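Local coordinates for protein putative silent information regulator 2 (Leishmania infantum, PDB 5OL0) that is an NAD-dependent deacetylase of the sirtuin family that removes acetyl groups from protein lysines and probably acts as a regulator of gene expression, at residues T79-R82 / I87-S90; T159-E164 / T174-S179; R34-L39 / R112-E117; R119-C124 / P209-V214. All coordinates share one frame; numbering follows the deposited sequence.

Contact 1: T79-R82 / I87-S90; sequences TLLR and IFYS
Leu-81 and Phe-88 form the buried part of this contact, with their CA atoms 6.5 Å apart. Leu-81 reaches over with one methyl: CD1 lies 4.0 Å from Phe-88 CB and about as far from CD2 of the ring, which it meets obliquely. A chi1 of 162° lays the Phe-88 ring beside its own carbonyl carbon, where that methyl meets CB and CD2 together. Beyond the pair, Phe-191 meets the Phe-88 ring edge-to-face and also packs on Leu-81, while Pro-187 and Lys-186 of strand 185-187 add further contacts. The two segments belong to helices 78-83 and 85-95, consecutive in the chain and joined by a short turn. They form part of the helical module that accompanies the zinc-binding module in the small domain of sirtuins. The second pair is just as close but nearer solvent, since Leu-80 is partly exposed although Ile-87 is buried. Their side chains cross at about a right angle, and Leu-80 CD2 comes within 3.9 Å of Ile-87 CD1. No direct hydrogen bond joins the segments. A water between the backbones accepts from Phe-88 N at 2.9 Å, and its link to Leu-80 O, at 3.5 Å, is weak.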
loop_
_atom_site.group_PDB
_atom_site.type_symbol
_atom_site.label_atom_id
_atom_site.label_comp_id
_atom_site.label_asym_id
_atom_site.label_seq_id
_atom_site.Cartn_x
_atom_site.Cartn_y
_atom_site.Cartn_z
ATOM N N THR A 79 3.216 5.076 -20.996
ATOM C CA THR A 79 3.379 4.954 -22.457
ATOM C C THR A 79 2.309 4.049 -23.132
ATOM O O THR A 79 1.729 4.429 -24.167
ATOM C CB THR A 79 4.863 4.613 -22.857
ATOM O OG1 THR A 79 4.882 4.383 -24.257
ATOM C CG2 THR A 79 5.449 3.383 -22.094
ATOM N N LEU A 80 1.980 2.908 -22.530
ATOM C CA LEU A 80 0.810 2.137 -22.993
ATOM C C LEU A 80 -0.520 2.892 -22.882
ATOM O O LEU A 80 -1.373 2.753 -23.742
ATOM C CB LEU A 80 0.687 0.824 -22.269
ATOM C CG LEU A 80 -0.204 -0.174 -22.992
ATOM C CD1 LEU A 80 0.386 -0.534 -24.356
ATOM C CD2 LEU A 80 -0.361 -1.425 -22.142
ATOM N N LEU A 81 -0.702 3.683 -21.829
ATOM C CA LEU A 81 -1.899 4.543 -21.737
ATOM C C LEU A 81 -2.032 5.547 -22.886
ATOM O O LEU A 81 -3.106 5.702 -23.459
ATOM C CB LEU A 81 -1.929 5.308 -20.401
ATOM C CG LEU A 81 -3.224 6.080 -20.156
ATOM C CD1 LEU A 81 -4.379 5.123 -19.926
ATOM C CD2 LEU A 81 -3.006 7.033 -18.994
ATOM N N ARG A 82 -0.940 6.215 -23.242
ATOM C CA ARG A 82 -0.982 7.140 -24.390
ATOM C C ARG A 82 -1.242 6.397 -25.700
ATOM O O ARG A 82 -1.835 6.924 -26.582
ATOM C CB ARG A 82 0.303 7.888 -24.538
ATOM C CG ARG A 82 0.619 8.767 -23.387
ATOM C CD ARG A 82 1.376 9.941 -23.880
ATOM N NE ARG A 82 1.556 10.954 -22.857
ATOM C CZ ARG A 82 2.521 10.969 -21.955
ATOM N NH1 ARG A 82 3.435 10.006 -21.885
ATOM N NH2 ARG A 82 2.579 11.990 -21.097
ATOM N N ILE A 87 -6.783 -0.291 -23.054
ATOM C CA ILE A 87 -6.257 -1.380 -22.222
ATOM C C ILE A 87 -6.385 -1.055 -20.725
ATOM O O ILE A 87 -6.898 -1.851 -19.944
ATOM C CB ILE A 87 -4.783 -1.728 -22.548
ATOM C CG1 ILE A 87 -4.687 -2.324 -23.961
ATOM C CG2 ILE A 87 -4.209 -2.713 -21.518
ATOM C CD1 ILE A 87 -3.300 -2.316 -24.582
ATOM N N PHE A 88 -5.903 0.100 -20.301
ATOM C CA PHE A 88 -6.047 0.393 -18.870
ATOM C C PHE A 88 -7.545 0.592 -18.550
ATOM O O PHE A 88 -7.999 0.141 -17.539
ATOM C CB PHE A 88 -5.223 1.564 -18.426
ATOM C CG PHE A 88 -5.682 2.133 -17.119
ATOM C CD1 PHE A 88 -5.283 1.556 -15.933
ATOM C CD2 PHE A 88 -6.551 3.227 -17.097
ATOM C CE1 PHE A 88 -5.725 2.076 -14.732
ATOM C CE2 PHE A 88 -7.012 3.749 -15.902
ATOM C CZ PHE A 88 -6.599 3.163 -14.723
ATOM N N TYR A 89 -8.303 1.249 -19.417
ATOM C CA TYR A 89 -9.708 1.484 -19.112
ATOM C C TYR A 89 -10.471 0.191 -18.965
ATOM O O TYR A 89 -11.408 0.115 -18.177
ATOM C CB TYR A 89 -10.369 2.374 -20.157
ATOM C CG TYR A 89 -10.314 3.802 -19.733
ATOM C CD1 TYR A 89 -9.099 4.488 -19.679
ATOM C CD2 TYR A 89 -11.451 4.456 -19.323
ATOM C CE1 TYR A 89 -9.039 5.806 -19.260
ATOM C CE2 TYR A 89 -11.402 5.770 -18.912
ATOM C CZ TYR A 89 -10.203 6.447 -18.883
ATOM O OH TYR A 89 -10.196 7.744 -18.436
ATOM N N SER A 90 -10.077 -0.820 -19.745
ATOM C CA SER A 90 -10.656 -2.136 -19.642
ATOM C C SER A 90 -10.324 -2.792 -18.320
ATOM O O SER A 90 -11.177 -3.423 -17.706
ATOM C CB SER A 90 -10.219 -2.982 -20.818
ATOM O OG SER A 90 -10.767 -4.259 -20.717
HETATM O O HOH W 1 -3.683 1.504 -21.459
#

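Contact 2: T159-E164 / T174-S179; sequences TPFSIE and TVSRCS. With ZN (zinc ion), chain E.
The phenyl ring of Phe-161 meets Ser-176 and the Arg-177 carbonyl obliquely. Its CE2 lies 3.3 Å from Arg-177 O, while CZ rests 3.8 Å from Ser-176 CB. A chi1 of -172° carries the ring out from its own backbone toward 176-177. Val-185, Asn-166 and Glu-169 also touch the Phe-161 side chain, so it packs between helix 163-171, strand 185-187 and the 174-179 loop. Ser-176 is buried, and its OG is hydrogen-bonded to Glu-169 and Asn-166, which accounts for the polar end of a residue that otherwise packs on the ring. This is the zinc-binding module of the sirtuin small domain: a short antiparallel sheet, with a weakly bonded outer strand at about 160-161, beside a Cys4 zinc site. Cys-178 belongs to that site; its SG binds the zinc ion at 2.3 Å, with Cys-154, Cys-157 and Cys-181 completing the set. The CB of exposed Arg-177 points away from 159-164, so this residue meets the ring through its carbonyl and not its side chain. Looser packing accompanies the metal ligand, Thr-159 CB lying 4.4 Å from Cys-178 SG.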
loop_
_atom_site.group_PDB
_atom_site.type_symbol
_atom_site.label_atom_id
_atom_site.label_comp_id
_atom_site.label_asym_id
_atom_site.label_seq_id
_atom_site.Cartn_x
_atom_site.Cartn_y
_atom_site.Cartn_z
ATOM N N THR A 159 -4.886 19.026 -15.650
ATOM C CA THR A 159 -6.141 19.677 -15.230
ATOM C C THR A 159 -7.120 18.621 -14.638
ATOM O O THR A 159 -7.481 17.659 -15.363
ATOM C CB THR A 159 -6.899 20.332 -16.408
ATOM O OG1 THR A 159 -6.055 21.292 -17.046
ATOM C CG2 THR A 159 -8.203 21.015 -15.937
ATOM N N PRO A 160 -7.600 18.844 -13.389
ATOM C CA PRO A 160 -8.594 17.951 -12.796
ATOM C C PRO A 160 -9.808 17.734 -13.681
ATOM O O PRO A 160 -10.175 18.599 -14.498
ATOM C CB PRO A 160 -9.003 18.679 -11.513
ATOM C CG PRO A 160 -7.773 19.438 -11.143
ATOM C CD PRO A 160 -7.295 19.955 -12.462
ATOM N N PHE A 161 -10.372 16.541 -13.520
ATOM C CA PHE A 161 -11.521 16.076 -14.238
ATOM C C PHE A 161 -12.435 15.435 -13.196
ATOM O O PHE A 161 -11.959 14.792 -12.269
ATOM C CB PHE A 161 -11.034 15.089 -15.247
ATOM C CG PHE A 161 -12.068 14.627 -16.231
ATOM C CD1 PHE A 161 -12.868 13.512 -15.956
ATOM C CD2 PHE A 161 -12.196 15.255 -17.471
ATOM C CE1 PHE A 161 -13.787 13.062 -16.904
ATOM C CE2 PHE A 161 -13.092 14.815 -18.415
ATOM C CZ PHE A 161 -13.888 13.706 -18.153
ATOM N N SER A 162 -13.741 15.625 -13.345
ATOM C CA SER A 162 -14.737 14.986 -12.482
ATOM C C SER A 162 -14.569 13.465 -12.366
ATOM O O SER A 162 -14.724 12.731 -13.340
ATOM C CB SER A 162 -16.138 15.247 -13.021
ATOM O OG SER A 162 -17.085 14.441 -12.304
ATOM N N ILE A 163 -14.357 12.983 -11.149
ATOM C CA ILE A 163 -14.221 11.565 -10.925
ATOM C C ILE A 163 -15.520 10.829 -11.221
ATOM O O ILE A 163 -15.520 9.666 -11.634
ATOM C CB ILE A 163 -13.732 11.232 -9.477
ATOM C CG1 ILE A 163 -13.373 9.756 -9.341
ATOM C CG2 ILE A 163 -14.744 11.612 -8.393
ATOM C CD1 ILE A 163 -12.278 9.337 -10.294
ATOM N N GLU A 164 -16.632 11.476 -10.946
ATOM C CA GLU A 164 -17.946 10.898 -11.229
ATOM C C GLU A 164 -18.139 10.764 -12.739
ATOM O O GLU A 164 -18.573 9.750 -13.190
ATOM C CB GLU A 164 -19.002 11.815 -10.566
ATOM C CG GLU A 164 -20.452 11.410 -10.715
ATOM C CD GLU A 164 -21.306 11.798 -9.491
ATOM O OE1 GLU A 164 -21.149 12.908 -8.901
ATOM O OE2 GLU A 164 -22.111 10.937 -9.068
ATOM N N THR A 174 -16.236 4.241 -22.356
ATOM C CA THR A 174 -15.657 5.471 -22.921
ATOM C C THR A 174 -14.361 5.929 -22.203
ATOM O O THR A 174 -14.360 6.134 -20.988
ATOM C CB THR A 174 -16.661 6.559 -22.836
ATOM O OG1 THR A 174 -17.763 6.192 -23.655
ATOM C CG2 THR A 174 -16.097 7.911 -23.324
ATOM N N VAL A 175 -13.274 6.090 -22.971
ATOM C CA VAL A 175 -12.044 6.745 -22.494
ATOM C C VAL A 175 -12.243 8.244 -22.309
ATOM O O VAL A 175 -12.418 8.941 -23.281
ATOM C CB VAL A 175 -10.854 6.525 -23.481
ATOM C CG1 VAL A 175 -9.633 7.326 -23.085
ATOM C CG2 VAL A 175 -10.457 5.072 -23.565
ATOM N N SER A 176 -12.112 8.748 -21.085
ATOM C CA SER A 176 -12.284 10.170 -20.797
ATOM C C SER A 176 -11.214 11.070 -21.394
ATOM O O SER A 176 -10.031 10.681 -21.509
ATOM C CB SER A 176 -12.297 10.395 -19.292
ATOM O OG SER A 176 -13.370 9.684 -18.675
ATOM N N ARG A 177 -11.627 12.284 -21.737
ATOM C CA ARG A 177 -10.760 13.236 -22.441
ATOM C C ARG A 177 -10.863 14.605 -21.821
ATOM O O ARG A 177 -11.951 15.048 -21.472
ATOM C CB ARG A 177 -11.180 13.336 -23.913
ATOM C CG ARG A 177 -10.920 12.078 -24.719
ATOM C CD ARG A 177 -9.464 12.111 -25.176
ATOM N NE ARG A 177 -9.039 10.950 -25.945
ATOM C CZ ARG A 177 -7.815 10.800 -26.481
ATOM N NH1 ARG A 177 -6.872 11.736 -26.336
ATOM N NH2 ARG A 177 -7.517 9.679 -27.148
ATOM N N CYS A 178 -9.713 15.261 -21.688
ATOM C CA CYS A 178 -9.571 16.589 -21.138
ATOM C C CYS A 178 -10.369 17.610 -21.960
ATOM O O CYS A 178 -10.334 17.561 -23.174
ATOM C CB CYS A 178 -8.106 16.971 -21.242
ATOM S SG CYS A 178 -7.598 18.458 -20.380
ATOM N N SER A 179 -11.052 18.540 -21.303
ATOM C CA SER A 179 -11.817 19.602 -22.001
ATOM C C SER A 179 -10.972 20.867 -22.255
ATOM O O SER A 179 -11.509 21.911 -22.622
ATOM C CB SER A 179 -13.042 19.983 -21.182
ATOM O OG SER A 179 -13.751 18.823 -20.776
HETATM ZN ZN ZN E . -5.290 18.258 -20.661
#

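Contact 3: R34-L39 / R112-E117; sequences RRILVL and RLLQDE
Leu-114 supplies the apolar side of this contact, setting its two methyls against two residues of strand 36-40. CD1 lies 4.0 Å from Val-38 CG2, the side chains meeting at a slant. CD2 comes to 4.3 Å from Ile-36 CD1, a looser touch. All three residues are buried. Polar approach is confined to the exposed end of the contact, ahead of the strand. Arg-34 starts away from the helix but bends at chi2 (-71°), which brings its guanidinium back. NH1 then lies 2.9 Å from Glu-117 O, with the oxygen near the guanidinium plane at its edge. The Glu-117 carboxylate does not pair with this group; Arg-34 NH1 and Glu-117 OE1 are 6.1 Å apart, so any attraction is probably modest. Ionic bonding within the helix concerns Arg-112 and Asp-116, one turn apart, where NE of the former and OD2 of the latter form a salt bridge of 2.9 Å. Strand 36-40 hydrogen-bonds on one side to 120-125 and on the other to 213-217. Helix 106-116 is the last helix of the long connection between parallel neighbours 36-40 and 120-125, a beta-alpha-beta arrangement as in the Rossmann-like domain of sirtuins.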
loop_
_atom_site.group_PDB
_atom_site.type_symbol
_atom_site.label_atom_id
_atom_site.label_comp_id
_atom_site.label_asym_id
_atom_site.label_seq_id
_atom_site.Cartn_x
_atom_site.Cartn_y
_atom_site.Cartn_z
ATOM N N ARG A 34 6.320 5.273 19.880
ATOM C CA ARG A 34 5.362 6.242 19.365
ATOM C C ARG A 34 5.544 6.634 17.907
ATOM O O ARG A 34 4.698 7.347 17.359
ATOM C CB ARG A 34 5.530 7.602 20.130
ATOM C CG ARG A 34 5.228 7.601 21.609
ATOM C CD ARG A 34 3.742 7.456 21.844
ATOM N NE ARG A 34 3.437 6.992 23.188
ATOM C CZ ARG A 34 2.221 6.634 23.616
ATOM N NH1 ARG A 34 1.147 6.713 22.823
ATOM N NH2 ARG A 34 2.071 6.206 24.865
ATOM N N ARG A 35 6.656 6.279 17.296
ATOM C CA ARG A 35 6.926 6.679 15.946
ATOM C C ARG A 35 6.975 5.395 15.038
ATOM O O ARG A 35 8.065 4.947 14.625
ATOM C CB ARG A 35 8.224 7.495 15.913
ATOM C CG ARG A 35 8.093 8.745 16.821
ATOM C CD ARG A 35 9.033 9.819 16.446
ATOM N NE ARG A 35 10.399 9.308 16.374
ATOM C CZ ARG A 35 11.305 9.357 17.348
ATOM N NH1 ARG A 35 11.013 9.891 18.544
ATOM N NH2 ARG A 35 12.532 8.880 17.119
ATOM N N ILE A 36 5.805 4.789 14.821
ATOM C CA ILE A 36 5.700 3.546 14.031
ATOM C C ILE A 36 5.395 3.958 12.573
ATOM O O ILE A 36 4.403 4.613 12.308
ATOM C CB ILE A 36 4.634 2.558 14.502
ATOM C CG1 ILE A 36 4.885 2.191 15.969
ATOM C CG2 ILE A 36 4.612 1.310 13.607
ATOM C CD1 ILE A 36 3.801 1.340 16.636
ATOM N N LEU A 37 6.276 3.552 11.660
ATOM C CA LEU A 37 6.040 3.728 10.233
ATOM C C LEU A 37 5.415 2.438 9.713
ATOM O O LEU A 37 5.984 1.369 9.870
ATOM C CB LEU A 37 7.350 4.006 9.537
ATOM C CG LEU A 37 7.311 4.096 8.013
ATOM C CD1 LEU A 37 6.600 5.347 7.576
ATOM C CD2 LEU A 37 8.719 4.099 7.491
ATOM N N VAL A 38 4.233 2.550 9.126
ATOM C CA VAL A 38 3.575 1.386 8.588
ATOM C C VAL A 38 3.584 1.552 7.106
ATOM O O VAL A 38 3.166 2.591 6.575
ATOM C CB VAL A 38 2.119 1.264 9.094
ATOM C CG1 VAL A 38 1.439 -0.037 8.560
ATOM C CG2 VAL A 38 2.091 1.255 10.598
ATOM N N LEU A 39 4.055 0.527 6.436
ATOM C CA LEU A 39 3.992 0.393 4.976
ATOM C C LEU A 39 3.052 -0.716 4.556
ATOM O O LEU A 39 3.084 -1.828 5.118
ATOM C CB LEU A 39 5.378 0.027 4.421
ATOM C CG LEU A 39 6.528 0.864 4.939
ATOM C CD1 LEU A 39 7.817 0.493 4.234
ATOM C CD2 LEU A 39 6.272 2.354 4.753
ATOM N N ARG A 112 -5.571 2.340 11.876
ATOM C CA ARG A 112 -6.373 3.318 12.501
ATOM C C ARG A 112 -6.218 3.259 14.023
ATOM O O ARG A 112 -6.103 4.320 14.680
ATOM C CB ARG A 112 -7.815 3.133 12.098
ATOM C CG ARG A 112 -8.860 3.881 12.923
ATOM C CD ARG A 112 -8.665 5.350 12.802
ATOM N NE ARG A 112 -9.633 6.128 13.582
ATOM C CZ ARG A 112 -10.954 6.290 13.302
ATOM N NH1 ARG A 112 -11.693 7.079 14.079
ATOM N NH2 ARG A 112 -11.566 5.678 12.286
ATOM N N LEU A 113 -6.271 2.073 14.602
ATOM C CA LEU A 113 -6.025 1.980 16.054
ATOM C C LEU A 113 -4.665 2.510 16.456
ATOM O O LEU A 113 -4.582 3.188 17.473
ATOM C CB LEU A 113 -6.157 0.573 16.556
ATOM C CG LEU A 113 -7.539 -0.044 16.369
ATOM C CD1 LEU A 113 -7.486 -1.429 17.016
ATOM C CD2 LEU A 113 -8.694 0.801 16.899
ATOM N N LEU A 114 -3.596 2.224 15.675
ATOM C CA LEU A 114 -2.304 2.776 16.058
ATOM C C LEU A 114 -2.393 4.301 16.087
ATOM O O LEU A 114 -1.830 4.919 16.945
ATOM C CB LEU A 114 -1.183 2.365 15.109
ATOM C CG LEU A 114 -0.864 0.860 15.114
ATOM C CD1 LEU A 114 0.222 0.528 14.077
ATOM C CD2 LEU A 114 -0.436 0.410 16.514
ATOM N N GLN A 115 -3.114 4.894 15.153
ATOM C CA GLN A 115 -3.229 6.340 15.114
ATOM C C GLN A 115 -3.937 6.840 16.342
ATOM O O GLN A 115 -3.478 7.759 17.005
ATOM C CB GLN A 115 -4.021 6.780 13.898
ATOM C CG GLN A 115 -4.550 8.211 13.890
ATOM C CD GLN A 115 -5.393 8.395 12.656
ATOM O OE1 GLN A 115 -4.883 8.375 11.528
ATOM N NE2 GLN A 115 -6.698 8.472 12.848
ATOM N N ASP A 116 -5.054 6.223 16.641
ATOM C CA ASP A 116 -5.816 6.637 17.840
ATOM C C ASP A 116 -5.078 6.431 19.159
ATOM O O ASP A 116 -5.365 7.147 20.116
ATOM C CB ASP A 116 -7.169 5.992 17.864
ATOM C CG ASP A 116 -8.038 6.456 16.673
ATOM O OD1 ASP A 116 -7.674 7.441 15.986
ATOM O OD2 ASP A 116 -9.068 5.825 16.391
ATOM N N GLU A 117 -4.117 5.507 19.188
ATOM C CA GLU A 117 -3.230 5.335 20.349
ATOM C C GLU A 117 -2.059 6.347 20.404
ATOM O O GLU A 117 -1.265 6.318 21.339
ATOM C CB GLU A 117 -2.620 3.920 20.339
ATOM C CG GLU A 117 -3.606 2.827 20.581
ATOM C CD GLU A 117 -3.919 2.742 22.073
ATOM O OE1 GLU A 117 -3.054 2.291 22.873
ATOM O OE2 GLU A 117 -5.025 3.168 22.461
#

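Contact 4: R119-C124 / P209-V214; sequences RLLRCC and PIAELV
Leu-121 packs against Ile-210 and Ala-211 where strands of the parallel sheet of the Rossmann-like domain begin. Strands 120-125 and 213-217 are not neighbours there: strand 36-40 runs between them, and the contact is made where their entry segments come together, with the CA atoms of Leu-121 and Ala-211 7.2 Å apart. The chain turns a corner at Leu-121, whose CB points toward 209-214, and a chi1 of 177° extends the side chain so that its two methyls find different partners. CD1 meets the end of Ile-210, whose side chain crosses that of Leu-121 at about a right angle; the two CD1 atoms are 4.0 Å apart. Ile-210 holds CG1 between its backbone N and carbonyl carbon (chi1 59°), and although its CB points across rather than at 119-124, the end of the chain swings nearer. Asp-207 of helix 198-207 also touches the Leu-121 side chain. No hydrogen bond spans the two segments, but Ile-210 O accepts one from Arg-35 NE of the chain leading into the intervening strand. The other methyl of Leu-121 rests nearer the backbone than the side chain of its partner: CD2 lies 3.8 Å from Ala-211 CA and 4.2 Å from Ala-211 CB.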
loop_
_atom_site.group_PDB
_atom_site.type_symbol
_atom_site.label_atom_id
_atom_site.label_comp_id
_atom_site.label_asym_id
_atom_site.label_seq_id
_atom_site.Cartn_x
_atom_site.Cartn_y
_atom_site.Cartn_z
ATOM N N ARG A 119 0.518 6.212 18.284
ATOM C CA ARG A 119 1.765 5.490 17.908
ATOM C C ARG A 119 2.127 5.508 16.406
ATOM O O ARG A 119 3.181 4.972 16.025
ATOM C CB ARG A 119 1.707 4.071 18.413
ATOM C CG ARG A 119 1.667 3.990 19.945
ATOM C CD ARG A 119 1.616 2.537 20.358
ATOM N NE ARG A 119 1.359 2.321 21.763
ATOM C CZ ARG A 119 2.221 2.501 22.777
ATOM N NH1 ARG A 119 3.466 2.985 22.619
ATOM N NH2 ARG A 119 1.805 2.206 24.009
ATOM N N LEU A 120 1.328 6.177 15.569
ATOM C CA LEU A 120 1.569 6.139 14.142
ATOM C C LEU A 120 2.320 7.323 13.744
ATOM O O LEU A 120 1.806 8.394 13.833
ATOM C CB LEU A 120 0.270 6.057 13.385
ATOM C CG LEU A 120 0.329 5.857 11.860
ATOM C CD1 LEU A 120 0.846 4.463 11.504
ATOM C CD2 LEU A 120 -1.065 6.013 11.334
ATOM N N LEU A 121 3.552 7.154 13.261
ATOM C CA LEU A 121 4.284 8.245 12.635
ATOM C C LEU A 121 3.724 8.537 11.220
ATOM O O LEU A 121 3.507 9.681 10.819
ATOM C CB LEU A 121 5.722 7.867 12.568
ATOM C CG LEU A 121 6.709 8.803 11.883
ATOM C CD1 LEU A 121 6.856 10.156 12.601
ATOM C CD2 LEU A 121 8.016 8.010 11.808
ATOM N N ARG A 122 3.525 7.494 10.425
ATOM C CA ARG A 122 2.994 7.700 9.076
ATOM C C ARG A 122 2.588 6.356 8.565
ATOM O O ARG A 122 3.204 5.344 8.910
ATOM C CB ARG A 122 4.068 8.301 8.155
ATOM C CG ARG A 122 3.519 9.171 7.016
ATOM C CD ARG A 122 3.134 10.541 7.595
ATOM N NE ARG A 122 2.516 11.423 6.588
ATOM C CZ ARG A 122 3.211 12.260 5.784
ATOM N NH1 ARG A 122 4.535 12.321 5.810
ATOM N NH2 ARG A 122 2.576 13.022 4.911
ATOM N N CYS A 123 1.544 6.345 7.768
ATOM C CA CYS A 123 1.172 5.162 7.030
ATOM C C CYS A 123 1.424 5.466 5.556
ATOM O O CYS A 123 0.875 6.444 5.021
ATOM C CB CYS A 123 -0.319 4.830 7.223
ATOM S SG CYS A 123 -0.816 3.401 6.206
ATOM N N CYS A 124 2.232 4.642 4.904
ATOM C CA CYS A 124 2.558 4.845 3.483
ATOM C C CYS A 124 2.106 3.598 2.765
ATOM O O CYS A 124 2.593 2.508 3.077
ATOM C CB CYS A 124 4.053 4.993 3.325
ATOM S SG CYS A 124 4.788 6.523 4.053
ATOM N N PRO A 209 13.567 8.470 8.379
ATOM C CA PRO A 209 14.799 8.580 9.172
ATOM C C PRO A 209 14.612 8.660 10.701
ATOM O O PRO A 209 15.537 8.343 11.434
ATOM C CB PRO A 209 15.458 9.834 8.589
ATOM C CG PRO A 209 15.081 9.752 7.146
ATOM C CD PRO A 209 13.596 9.388 7.235
ATOM N N ILE A 210 13.412 8.994 11.167
ATOM C CA ILE A 210 13.128 9.092 12.598
ATOM C C ILE A 210 12.198 8.000 13.076
ATOM O O ILE A 210 11.772 8.051 14.223
ATOM C CB ILE A 210 12.535 10.494 12.993
ATOM C CG1 ILE A 210 11.226 10.826 12.254
ATOM C CG2 ILE A 210 13.573 11.562 12.686
ATOM C CD1 ILE A 210 10.406 11.919 12.907
ATOM N N ALA A 211 11.897 6.978 12.249
ATOM C CA ALA A 211 11.065 5.860 12.749
ATOM C C ALA A 211 11.732 5.132 13.915
ATOM O O ALA A 211 12.942 4.983 13.944
ATOM C CB ALA A 211 10.752 4.859 11.653
ATOM N N GLU A 212 10.925 4.649 14.839
ATOM C CA GLU A 212 11.375 3.763 15.945
ATOM C C GLU A 212 11.063 2.288 15.652
ATOM O O GLU A 212 11.504 1.411 16.363
ATOM C CB GLU A 212 10.632 4.137 17.249
ATOM C CG GLU A 212 11.099 5.434 17.867
ATOM C CD GLU A 212 10.154 6.060 18.936
ATOM O OE1 GLU A 212 8.950 5.733 19.108
ATOM O OE2 GLU A 212 10.662 6.968 19.609
ATOM N N LEU A 213 10.258 2.046 14.615
ATOM C CA LEU A 213 9.740 0.740 14.267
ATOM C C LEU A 213 9.065 0.864 12.909
ATOM O O LEU A 213 8.359 1.870 12.628
ATOM C CB LEU A 213 8.743 0.239 15.303
ATOM C CG LEU A 213 8.045 -1.069 14.960
ATOM C CD1 LEU A 213 8.995 -2.251 14.900
ATOM C CD2 LEU A 213 6.904 -1.297 15.931
ATOM N N VAL A 214 9.282 -0.148 12.078
ATOM C CA VAL A 214 8.657 -0.203 10.789
ATOM C C VAL A 214 7.977 -1.572 10.667
ATOM O O VAL A 214 8.518 -2.580 11.103
ATOM C CB VAL A 214 9.612 0.183 9.656
ATOM C CG1 VAL A 214 10.813 -0.682 9.614
ATOM C CG2 VAL A 214 8.908 0.120 8.315
#

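How the contacts relate
Contacts 1 and 2 lie together in the small domain, contacts 3 and 4 in the Rossmann-like domain, with nearest atoms across the two groups about 19 Å or more apart. Contact 1 is buried, aliphatic and aromatic; contact 3 is aliphatic inside with a polar, exposed end; contacts 2 and 4 are only partly buried. Contact 2 alone holds a metal ligand, whereas contact 4 is purely apolar between its segments. Tyr-89 links the first pair, packing on the 174-179 loop with a weak hydrogen bond to Ser-176 N. The second pair, centres about 7 Å apart, shares one sheet through a probable backbone bond between Val-38 O and Cys-124 N; separately, Arg-34 N probably bonds to Glu-212 OE1.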